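Local coordinates for protein 8-amino-8-demethylriboflavin N,N-dimethyltransferase (Streptomyces davawensis, PDB 4D7K) that catalyses the two S-adenosyl-methionine-dependent N-methylations that turn 8-amino-8-demethylriboflavin, by way of its monomethylated form, into the antibiotic roseoflavin, at residues V29-L38 and L63-A71; L171-F182 and F192-V200. All blocks are in the same frame, centred on the assembly; numbering follows the deposited sequence.

Interaction 1 of 2, residues V29-L38 and L63-A71; sequences VLYAVAKLHL and LRRLLRAAA
Val29 packs one methyl against Ala70, backbone and side chain alike, and the other against Ala69. Its CG1 lies 3.7 Å from Ala70 CA. This branch stands anti to the backbone N (chi1 161°), and CG2 turns to Ala69 CB at 4.2 Å. One turn on, Val33 CG2 meets the methyl of Ala70, with 3.8 Å between CG2 and CB. With only methyl side chains on Ala69 and Ala70, the backbones come close here; CA of Val29 and CA of Ala70 are 6.2 Å apart. The two segments belong to helices 13-35 and 60-72 of the dimerisation domain, probably of the winged-helix type, as its family suggests. The axes of segments 29-35 and 63-71 approach to 9.9 Å and cross at -119°. Leucines fill the rest of the contact. Leu66 extends one methyl, CD2, to Leu36 CD1 at 3.9 Å, and the other, CD1, toward Ala32 CB. Helix 13-35 ends in a Schellman motif at His37. Beyond it, Leu38 CD1 touches Leu67 CD2 at 3.5 Å and lies more loosely against Leu63 CD1. No hydrogen bond links the segments, and every touching residue is buried. Lys296 of the second subunit touches Ala69, and its Arg125 touches Leu36.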
loop_
_atom_site.group_PDB
_atom_site.type_symbol
_atom_site.label_atom_id
_atom_site.label_comp_id
_atom_site.label_asym_id
_atom_site.label_seq_id
_atom_site.Cartn_x
_atom_site.Cartn_y
_atom_site.Cartn_z
ATOM N N VAL A 29 -7.811 4.493 -1.695
ATOM C CA VAL A 29 -8.540 5.557 -2.374
ATOM C C VAL A 29 -8.857 5.181 -3.817
ATOM O O VAL A 29 -9.969 5.397 -4.298
ATOM C CB VAL A 29 -7.741 6.878 -2.340
ATOM C CG1 VAL A 29 -8.225 7.853 -3.412
ATOM C CG2 VAL A 29 -7.830 7.495 -0.958
ATOM N N LEU A 30 -7.876 4.606 -4.503
ATOM C CA LEU A 30 -8.046 4.210 -5.893
ATOM C C LEU A 30 -9.006 3.024 -6.019
ATOM O O LEU A 30 -9.747 2.913 -6.999
ATOM C CB LEU A 30 -6.693 3.871 -6.512
ATOM C CG LEU A 30 -5.661 5.003 -6.539
ATOM C CD1 LEU A 30 -4.323 4.483 -7.016
ATOM C CD2 LEU A 30 -6.145 6.114 -7.438
ATOM N N TYR A 31 -8.990 2.147 -5.021
ATOM C CA TYR A 31 -9.917 1.021 -4.971
ATOM C C TYR A 31 -11.360 1.520 -4.885
ATOM O O TYR A 31 -12.213 1.132 -5.683
ATOM C CB TYR A 31 -9.596 0.111 -3.778
ATOM C CG TYR A 31 -10.637 -0.962 -3.522
ATOM C CD1 TYR A 31 -10.685 -2.112 -4.301
ATOM C CD2 TYR A 31 -11.574 -0.822 -2.505
ATOM C CE1 TYR A 31 -11.633 -3.098 -4.066
ATOM C CE2 TYR A 31 -12.533 -1.803 -2.267
ATOM C CZ TYR A 31 -12.556 -2.936 -3.051
ATOM O OH TYR A 31 -13.498 -3.912 -2.823
ATOM N N ALA A 32 -11.618 2.394 -3.918
ATOM C CA ALA A 32 -12.968 2.885 -3.674
ATOM C C ALA A 32 -13.476 3.681 -4.869
ATOM O O ALA A 32 -14.646 3.578 -5.239
ATOM C CB ALA A 32 -13.009 3.725 -2.410
ATOM N N VAL A 33 -12.585 4.455 -5.480
ATOM C CA VAL A 33 -12.929 5.228 -6.669
ATOM C C VAL A 33 -13.352 4.305 -7.814
ATOM O O VAL A 33 -14.354 4.545 -8.492
ATOM C CB VAL A 33 -11.745 6.120 -7.121
ATOM C CG1 VAL A 33 -11.896 6.519 -8.582
ATOM C CG2 VAL A 33 -11.619 7.350 -6.217
ATOM N N ALA A 34 -12.591 3.238 -8.018
ATOM C CA ALA A 34 -12.894 2.298 -9.084
ATOM C C ALA A 34 -14.177 1.510 -8.803
ATOM O O ALA A 34 -14.978 1.292 -9.715
ATOM C CB ALA A 34 -11.722 1.354 -9.301
ATOM N N LYS A 35 -14.380 1.094 -7.553
ATOM C CA LYS A 35 -15.559 0.303 -7.190
ATOM C C LYS A 35 -16.846 1.111 -7.339
ATOM O O LYS A 35 -17.908 0.558 -7.596
ATOM C CB LYS A 35 -15.451 -0.229 -5.756
ATOM C CG LYS A 35 -14.288 -1.185 -5.512
ATOM C CD LYS A 35 -14.360 -2.421 -6.392
ATOM C CE LYS A 35 -15.531 -3.308 -6.005
ATOM N NZ LYS A 35 -15.485 -4.587 -6.758
ATOM N N LEU A 36 -16.743 2.424 -7.174
ATOM C CA LEU A 36 -17.899 3.288 -7.322
ATOM C C LEU A 36 -18.107 3.667 -8.785
ATOM O O LEU A 36 -19.042 4.392 -9.118
ATOM C CB LEU A 36 -17.740 4.539 -6.463
ATOM C CG LEU A 36 -17.932 4.309 -4.966
ATOM C CD1 LEU A 36 -17.433 5.510 -4.192
ATOM C CD2 LEU A 36 -19.401 4.059 -4.673
ATOM N N HIS A 37 -17.221 3.168 -9.646
ATOM C CA HIS A 37 -17.264 3.433 -11.084
ATOM C C HIS A 37 -17.240 4.926 -11.398
ATOM O O HIS A 37 -17.772 5.373 -12.416
ATOM C CB HIS A 37 -18.494 2.767 -11.711
ATOM C CG HIS A 37 -18.393 1.274 -11.774
ATOM N ND1 HIS A 37 -19.049 0.445 -10.893
ATOM C CD2 HIS A 37 -17.677 0.467 -12.594
ATOM C CE1 HIS A 37 -18.761 -0.815 -11.181
ATOM N NE2 HIS A 37 -17.930 -0.828 -12.204
ATOM N N LEU A 38 -16.605 5.688 -10.515
ATOM C CA LEU A 38 -16.395 7.116 -10.728
ATOM C C LEU A 38 -15.626 7.442 -12.015
ATOM O O LEU A 38 -15.973 8.410 -12.691
ATOM C CB LEU A 38 -15.677 7.726 -9.523
ATOM C CG LEU A 38 -16.542 7.770 -8.264
ATOM C CD1 LEU A 38 -15.751 8.238 -7.058
ATOM C CD2 LEU A 38 -17.740 8.667 -8.488
ATOM N N LEU A 63 -18.407 11.998 0.107
ATOM C CA LEU A 63 -17.972 11.703 -1.256
ATOM C C LEU A 63 -16.964 12.742 -1.713
ATOM O O LEU A 63 -15.949 12.408 -2.326
ATOM C CB LEU A 63 -19.154 11.663 -2.226
ATOM C CG LEU A 63 -18.764 11.412 -3.688
ATOM C CD1 LEU A 63 -18.153 10.024 -3.861
ATOM C CD2 LEU A 63 -19.949 11.594 -4.621
ATOM N N ARG A 64 -17.248 14.003 -1.403
ATOM C CA ARG A 64 -16.365 15.108 -1.756
ATOM C C ARG A 64 -14.979 14.936 -1.148
ATOM O O ARG A 64 -13.967 15.202 -1.802
ATOM C CB ARG A 64 -16.959 16.444 -1.307
ATOM C CG ARG A 64 -16.087 17.643 -1.668
ATOM C CD ARG A 64 -16.678 18.954 -1.189
ATOM N NE ARG A 64 -17.984 19.220 -1.782
ATOM C CZ ARG A 64 -19.132 19.064 -1.137
ATOM N NH1 ARG A 64 -19.130 18.647 0.123
ATOM N NH2 ARG A 64 -20.281 19.320 -1.747
ATOM N N ARG A 65 -14.939 14.489 0.105
ATOM C CA ARG A 65 -13.673 14.231 0.781
ATOM C C ARG A 65 -12.918 13.073 0.123
ATOM O O ARG A 65 -11.697 13.121 -0.022
ATOM C CB ARG A 65 -13.914 13.948 2.264
ATOM C CG ARG A 65 -14.531 15.124 3.004
ATOM C CD ARG A 65 -14.994 14.723 4.390
ATOM N NE ARG A 65 -13.889 14.250 5.219
ATOM C CZ ARG A 65 -14.048 13.679 6.408
ATOM N NH1 ARG A 65 -15.266 13.508 6.903
ATOM N NH2 ARG A 65 -12.990 13.275 7.099
ATOM N N LEU A 66 -13.650 12.045 -0.289
ATOM C CA LEU A 66 -13.061 10.939 -1.038
ATOM C C LEU A 66 -12.553 11.401 -2.410
ATOM O O LEU A 66 -11.454 11.039 -2.833
ATOM C CB LEU A 66 -14.083 9.807 -1.212
ATOM C CG LEU A 66 -13.653 8.678 -2.149
ATOM C CD1 LEU A 66 -12.476 7.929 -1.559
ATOM C CD2 LEU A 66 -14.797 7.721 -2.438
ATOM N N LEU A 67 -13.366 12.196 -3.104
ATOM C CA LEU A 67 -13.005 12.701 -4.429
ATOM C C LEU A 67 -11.819 13.653 -4.350
ATOM O O LEU A 67 -10.943 13.644 -5.211
ATOM C CB LEU A 67 -14.195 13.411 -5.087
ATOM C CG LEU A 67 -15.395 12.564 -5.511
ATOM C CD1 LEU A 67 -16.564 13.461 -5.902
ATOM C CD2 LEU A 67 -15.001 11.669 -6.663
ATOM N N ARG A 68 -11.805 14.486 -3.320
ATOM C CA ARG A 68 -10.695 15.404 -3.107
ATOM C C ARG A 68 -9.393 14.638 -2.822
ATOM O O ARG A 68 -8.313 15.063 -3.236
ATOM C CB ARG A 68 -11.037 16.361 -1.970
ATOM C CG ARG A 68 -9.987 17.380 -1.638
ATOM C CD ARG A 68 -10.451 18.210 -0.463
ATOM N NE ARG A 68 -11.671 18.953 -0.764
ATOM C CZ ARG A 68 -12.640 19.181 0.117
ATOM N NH1 ARG A 68 -12.538 18.707 1.352
ATOM N NH2 ARG A 68 -13.712 19.875 -0.236
ATOM N N ALA A 69 -9.504 13.497 -2.141
ATOM C CA ALA A 69 -8.334 12.664 -1.850
ATOM C C ALA A 69 -7.790 12.048 -3.133
ATOM O O ALA A 69 -6.581 12.001 -3.348
ATOM C CB ALA A 69 -8.682 11.572 -0.829
ATOM N N ALA A 70 -8.693 11.581 -3.988
ATOM C CA ALA A 70 -8.307 11.061 -5.295
ATOM C C ALA A 70 -7.631 12.142 -6.149
ATOM O O ALA A 70 -6.752 11.850 -6.963
ATOM C CB ALA A 70 -9.517 10.497 -6.008
ATOM N N ALA A 71 -8.042 13.392 -5.958
ATOM C CA ALA A 71 -7.397 14.513 -6.631
ATOM C C ALA A 71 -5.967 14.704 -6.108
ATOM O O ALA A 71 -5.026 14.875 -6.890
ATOM C CB ALA A 71 -8.217 15.787 -6.449
#

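Interaction 2 of 2, residues L171-F182 and F192-V200; sequences LTSFDFGRFTRF and FLAGVLTAV
The first torsions of Phe182 and Val196 bring the two side chains together. CG of Phe182 is anti to its carbonyl carbon (chi1 -59°), while Val196 CG1 stands anti to the backbone N. This puts CG1 over one face of the ring in a CH-pi contact, 3.7 Å from the ring centroid and 21° off the ring normal. The same methyl touches Phe176 CB at 3.9 Å, so it lies between two aromatic side chains. Phe176 and Phe192 approach from opposite directions as an offset edge-to-face pair. The edge of Phe192 faces the Phe176 ring, with planes at 73° and centroids 5.9 Å apart. Strand 181-185 and helix 191-199 open a beta-alpha-beta unit of the Rossmann-like methyltransferase domain. Phe182, on the first strand, packs against the helix that leads to strand 204-209. Leu193 CD1 touches Phe182 CB at 3.8 Å. At the C-terminal end of the helix, Val200 CG2 rests 3.7 Å from Gly177 CA, against the turn before the strand. On a more exposed side, Leu171 CD2 packs on Val196 CG2 at 4.0 Å, and Leu171 CD1 lies 3.7 Å from Gly195 O. Leu282 of strand 280-285 also touches Phe176.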
loop_
_atom_site.group_PDB
_atom_site.type_symbol
_atom_site.label_atom_id
_atom_site.label_comp_id
_atom_site.label_asym_id
_atom_site.label_seq_id
_atom_site.Cartn_x
_atom_site.Cartn_y
_atom_site.Cartn_z
ATOM N N LEU A 171 10.538 -9.110 -25.133
ATOM C CA LEU A 171 10.841 -8.945 -26.552
ATOM C C LEU A 171 12.139 -8.190 -26.817
ATOM O O LEU A 171 12.629 -8.178 -27.944
ATOM C CB LEU A 171 9.684 -8.235 -27.257
ATOM C CG LEU A 171 8.378 -9.027 -27.286
ATOM C CD1 LEU A 171 7.284 -8.258 -28.022
ATOM C CD2 LEU A 171 8.610 -10.392 -27.917
ATOM N N THR A 172 12.697 -7.566 -25.785
ATOM C CA THR A 172 13.941 -6.825 -25.945
ATOM C C THR A 172 15.114 -7.505 -25.253
ATOM O O THR A 172 16.246 -7.043 -25.354
ATOM C CB THR A 172 13.822 -5.389 -25.400
ATOM O OG1 THR A 172 13.591 -5.432 -23.986
ATOM C CG2 THR A 172 12.681 -4.648 -26.086
ATOM N N SER A 173 14.846 -8.603 -24.554
ATOM C CA SER A 173 15.880 -9.259 -23.761
ATOM C C SER A 173 16.310 -10.596 -24.358
ATOM O O SER A 173 17.331 -11.160 -23.963
ATOM C CB SER A 173 15.395 -9.463 -22.326
ATOM O OG SER A 173 15.008 -8.231 -21.743
ATOM N N PHE A 174 15.523 -11.102 -25.303
ATOM C CA PHE A 174 15.847 -12.357 -25.970
ATOM C C PHE A 174 15.617 -12.233 -27.472
ATOM O O PHE A 174 14.766 -11.463 -27.914
ATOM C CB PHE A 174 15.015 -13.510 -25.397
ATOM C CG PHE A 174 15.413 -14.863 -25.921
ATOM C CD1 PHE A 174 16.552 -15.498 -25.446
ATOM C CD2 PHE A 174 14.649 -15.499 -26.889
ATOM C CE1 PHE A 174 16.924 -16.740 -25.926
ATOM C CE2 PHE A 174 15.013 -16.743 -27.375
ATOM C CZ PHE A 174 16.151 -17.365 -26.892
ATOM N N ASP A 175 16.380 -12.992 -28.253
ATOM C CA ASP A 175 16.291 -12.917 -29.707
ATOM C C ASP A 175 15.286 -13.921 -30.270
ATOM O O ASP A 175 15.664 -14.975 -30.782
ATOM C CB ASP A 175 17.671 -13.141 -30.333
ATOM C CG ASP A 175 17.664 -12.963 -31.840
ATOM O OD1 ASP A 175 16.801 -12.214 -32.346
ATOM O OD2 ASP A 175 18.520 -13.572 -32.516
ATOM N N PHE A 176 14.005 -13.587 -30.182
ATOM C CA PHE A 176 12.965 -14.436 -30.751
ATOM C C PHE A 176 13.042 -14.468 -32.275
ATOM O O PHE A 176 12.545 -15.398 -32.906
ATOM C CB PHE A 176 11.585 -13.960 -30.309
ATOM C CG PHE A 176 11.325 -14.142 -28.845
ATOM C CD1 PHE A 176 10.952 -15.378 -28.344
ATOM C CD2 PHE A 176 11.445 -13.077 -27.969
ATOM C CE1 PHE A 176 10.709 -15.548 -26.998
ATOM C CE2 PHE A 176 11.203 -13.240 -26.621
ATOM C CZ PHE A 176 10.834 -14.478 -26.134
ATOM N N GLY A 177 13.682 -13.457 -32.854
ATOM C CA GLY A 177 13.778 -13.327 -34.296
ATOM C C GLY A 177 14.584 -14.400 -35.008
ATOM O O GLY A 177 14.629 -14.428 -36.238
ATOM N N ARG A 178 15.222 -15.286 -34.250
ATOM C CA ARG A 178 16.005 -16.353 -34.863
ATOM C C ARG A 178 15.225 -17.666 -34.898
ATOM O O ARG A 178 15.790 -18.725 -35.167
ATOM C CB ARG A 178 17.343 -16.539 -34.134
ATOM C CG ARG A 178 17.262 -17.031 -32.692
ATOM C CD ARG A 178 18.647 -16.981 -32.046
ATOM N NE ARG A 178 18.708 -17.640 -30.743
ATOM C CZ ARG A 178 19.087 -18.902 -30.563
ATOM N NH1 ARG A 178 19.432 -19.645 -31.604
ATOM N NH2 ARG A 178 19.122 -19.425 -29.343
ATOM N N PHE A 179 13.924 -17.588 -34.631
ATOM C CA PHE A 179 13.044 -18.745 -34.760
ATOM C C PHE A 179 11.921 -18.430 -35.741
ATOM O O PHE A 179 11.542 -17.270 -35.907
ATOM C CB PHE A 179 12.474 -19.156 -33.399
ATOM C CG PHE A 179 13.526 -19.479 -32.381
ATOM C CD1 PHE A 179 14.217 -20.678 -32.435
ATOM C CD2 PHE A 179 13.828 -18.581 -31.369
ATOM C CE1 PHE A 179 15.190 -20.976 -31.501
ATOM C CE2 PHE A 179 14.797 -18.872 -30.432
ATOM C CZ PHE A 179 15.481 -20.072 -30.499
ATOM N N THR A 180 11.392 -19.459 -36.392
ATOM C CA THR A 180 10.402 -19.254 -37.444
ATOM C C THR A 180 9.065 -19.929 -37.162
ATOM O O THR A 180 8.086 -19.694 -37.871
ATOM C CB THR A 180 10.917 -19.763 -38.800
ATOM O OG1 THR A 180 9.848 -19.730 -39.751
ATOM C CG2 THR A 180 11.431 -21.189 -38.674
ATOM N N ARG A 181 9.023 -20.770 -36.137
ATOM C CA ARG A 181 7.778 -21.433 -35.772
ATOM C C ARG A 181 7.650 -21.590 -34.259
ATOM O O ARG A 181 8.393 -22.342 -33.629
ATOM C CB ARG A 181 7.672 -22.796 -36.457
ATOM C CG ARG A 181 6.278 -23.387 -36.381
ATOM C CD ARG A 181 6.179 -24.713 -37.112
ATOM N NE ARG A 181 4.847 -25.294 -36.968
ATOM C CZ ARG A 181 4.544 -26.553 -37.264
ATOM N NH1 ARG A 181 5.481 -27.375 -37.722
ATOM N NH2 ARG A 181 3.304 -26.992 -37.097
ATOM N N PHE A 182 6.691 -20.874 -33.687
ATOM C CA PHE A 182 6.516 -20.842 -32.245
ATOM C C PHE A 182 5.390 -21.755 -31.783
ATOM O O PHE A 182 4.372 -21.896 -32.457
ATOM C CB PHE A 182 6.250 -19.408 -31.785
ATOM C CG PHE A 182 7.344 -18.448 -32.145
ATOM C CD1 PHE A 182 7.334 -17.791 -33.365
ATOM C CD2 PHE A 182 8.386 -18.206 -31.265
ATOM C CE1 PHE A 182 8.343 -16.908 -33.700
ATOM C CE2 PHE A 182 9.400 -17.322 -31.593
ATOM C CZ PHE A 182 9.378 -16.673 -32.814
ATOM N N PHE A 192 0.803 -13.365 -25.634
ATOM C CA PHE A 192 2.250 -13.447 -25.804
ATOM C C PHE A 192 2.633 -13.810 -27.235
ATOM O O PHE A 192 3.475 -13.155 -27.849
ATOM C CB PHE A 192 2.853 -14.469 -24.839
ATOM C CG PHE A 192 4.323 -14.698 -25.047
ATOM C CD1 PHE A 192 5.246 -13.752 -24.636
ATOM C CD2 PHE A 192 4.780 -15.854 -25.655
ATOM C CE1 PHE A 192 6.600 -13.955 -24.827
ATOM C CE2 PHE A 192 6.133 -16.062 -25.848
ATOM C CZ PHE A 192 7.043 -15.113 -25.433
ATOM N N LEU A 193 2.009 -14.864 -27.752
ATOM C CA LEU A 193 2.250 -15.326 -29.114
ATOM C C LEU A 193 2.039 -14.212 -30.135
ATOM O O LEU A 193 2.799 -14.094 -31.099
ATOM C CB LEU A 193 1.335 -16.510 -29.435
ATOM C CG LEU A 193 1.546 -17.224 -30.767
ATOM C CD1 LEU A 193 2.954 -17.782 -30.839
ATOM C CD2 LEU A 193 0.516 -18.331 -30.941
ATOM N N ALA A 194 1.011 -13.394 -29.911
ATOM C CA ALA A 194 0.720 -12.259 -30.787
ATOM C C ALA A 194 1.843 -11.227 -30.764
ATOM O O ALA A 194 2.217 -10.682 -31.804
ATOM C CB ALA A 194 -0.596 -11.608 -30.394
ATOM N N GLY A 195 2.377 -10.963 -29.574
ATOM C CA GLY A 195 3.480 -10.026 -29.423
ATOM C C GLY A 195 4.726 -10.464 -30.175
ATOM O O GLY A 195 5.384 -9.662 -30.839
ATOM N N VAL A 196 5.048 -11.751 -30.067
ATOM C CA VAL A 196 6.227 -12.316 -30.712
ATOM C C VAL A 196 6.089 -12.323 -32.230
ATOM O O VAL A 196 7.036 -12.003 -32.946
ATOM C CB VAL A 196 6.496 -13.751 -30.217
ATOM C CG1 VAL A 196 7.719 -14.321 -30.890
ATOM C CG2 VAL A 196 6.671 -13.767 -28.708
ATOM N N LEU A 197 4.906 -12.680 -32.722
ATOM C CA LEU A 197 4.663 -12.714 -34.163
ATOM C C LEU A 197 4.695 -11.321 -34.796
ATOM O O LEU A 197 4.933 -11.182 -35.998
ATOM C CB LEU A 197 3.323 -13.389 -34.466
ATOM C CG LEU A 197 3.375 -14.872 -34.850
ATOM C CD1 LEU A 197 3.840 -15.726 -33.687
ATOM C CD2 LEU A 197 2.024 -15.348 -35.352
ATOM N N THR A 198 4.450 -10.295 -33.990
ATOM C CA THR A 198 4.516 -8.921 -34.475
ATOM C C THR A 198 5.968 -8.456 -34.515
ATOM O O THR A 198 6.334 -7.604 -35.323
ATOM C CB THR A 198 3.687 -7.964 -33.594
ATOM O OG1 THR A 198 2.378 -8.510 -33.394
ATOM C CG2 THR A 198 3.566 -6.591 -34.249
ATOM N N ALA A 199 6.792 -9.030 -33.644
ATOM C CA ALA A 199 8.212 -8.697 -33.595
ATOM C C ALA A 199 9.005 -9.478 -34.638
ATOM O O ALA A 199 10.073 -9.045 -35.074
ATOM C CB ALA A 199 8.768 -8.958 -32.206
ATOM N N VAL A 200 8.484 -10.638 -35.026
ATOM C CA VAL A 200 9.083 -11.435 -36.091
ATOM C C VAL A 200 8.109 -11.502 -37.263
ATOM O O VAL A 200 7.242 -12.374 -37.299
ATOM C CB VAL A 200 9.435 -12.865 -35.618
ATOM C CG1 VAL A 200 10.320 -13.559 -36.641
ATOM C CG2 VAL A 200 10.128 -12.830 -34.265
#

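Interaction 1 comes first along the chain and closes before interaction 2 opens. Their centres are about 40 Å apart, on opposite sides of the chain's centre, and their nearest atoms are about 25 Å apart. They share no helix, strand or sheet. Interaction 1 pairs helices 13-35 and 60-72 in the family's dimerisation range, where it meets the methyltransferase domain of the second subunit. Interaction 2 joins strand 181-185 to helix 191-199 within the domain that probably binds S-adenosyl-methionine, and the second subunit does not touch it. The side chain of Leu193 is about 10 Å from that of Asp209, a predicted S-adenosyl-methionine-binding residue.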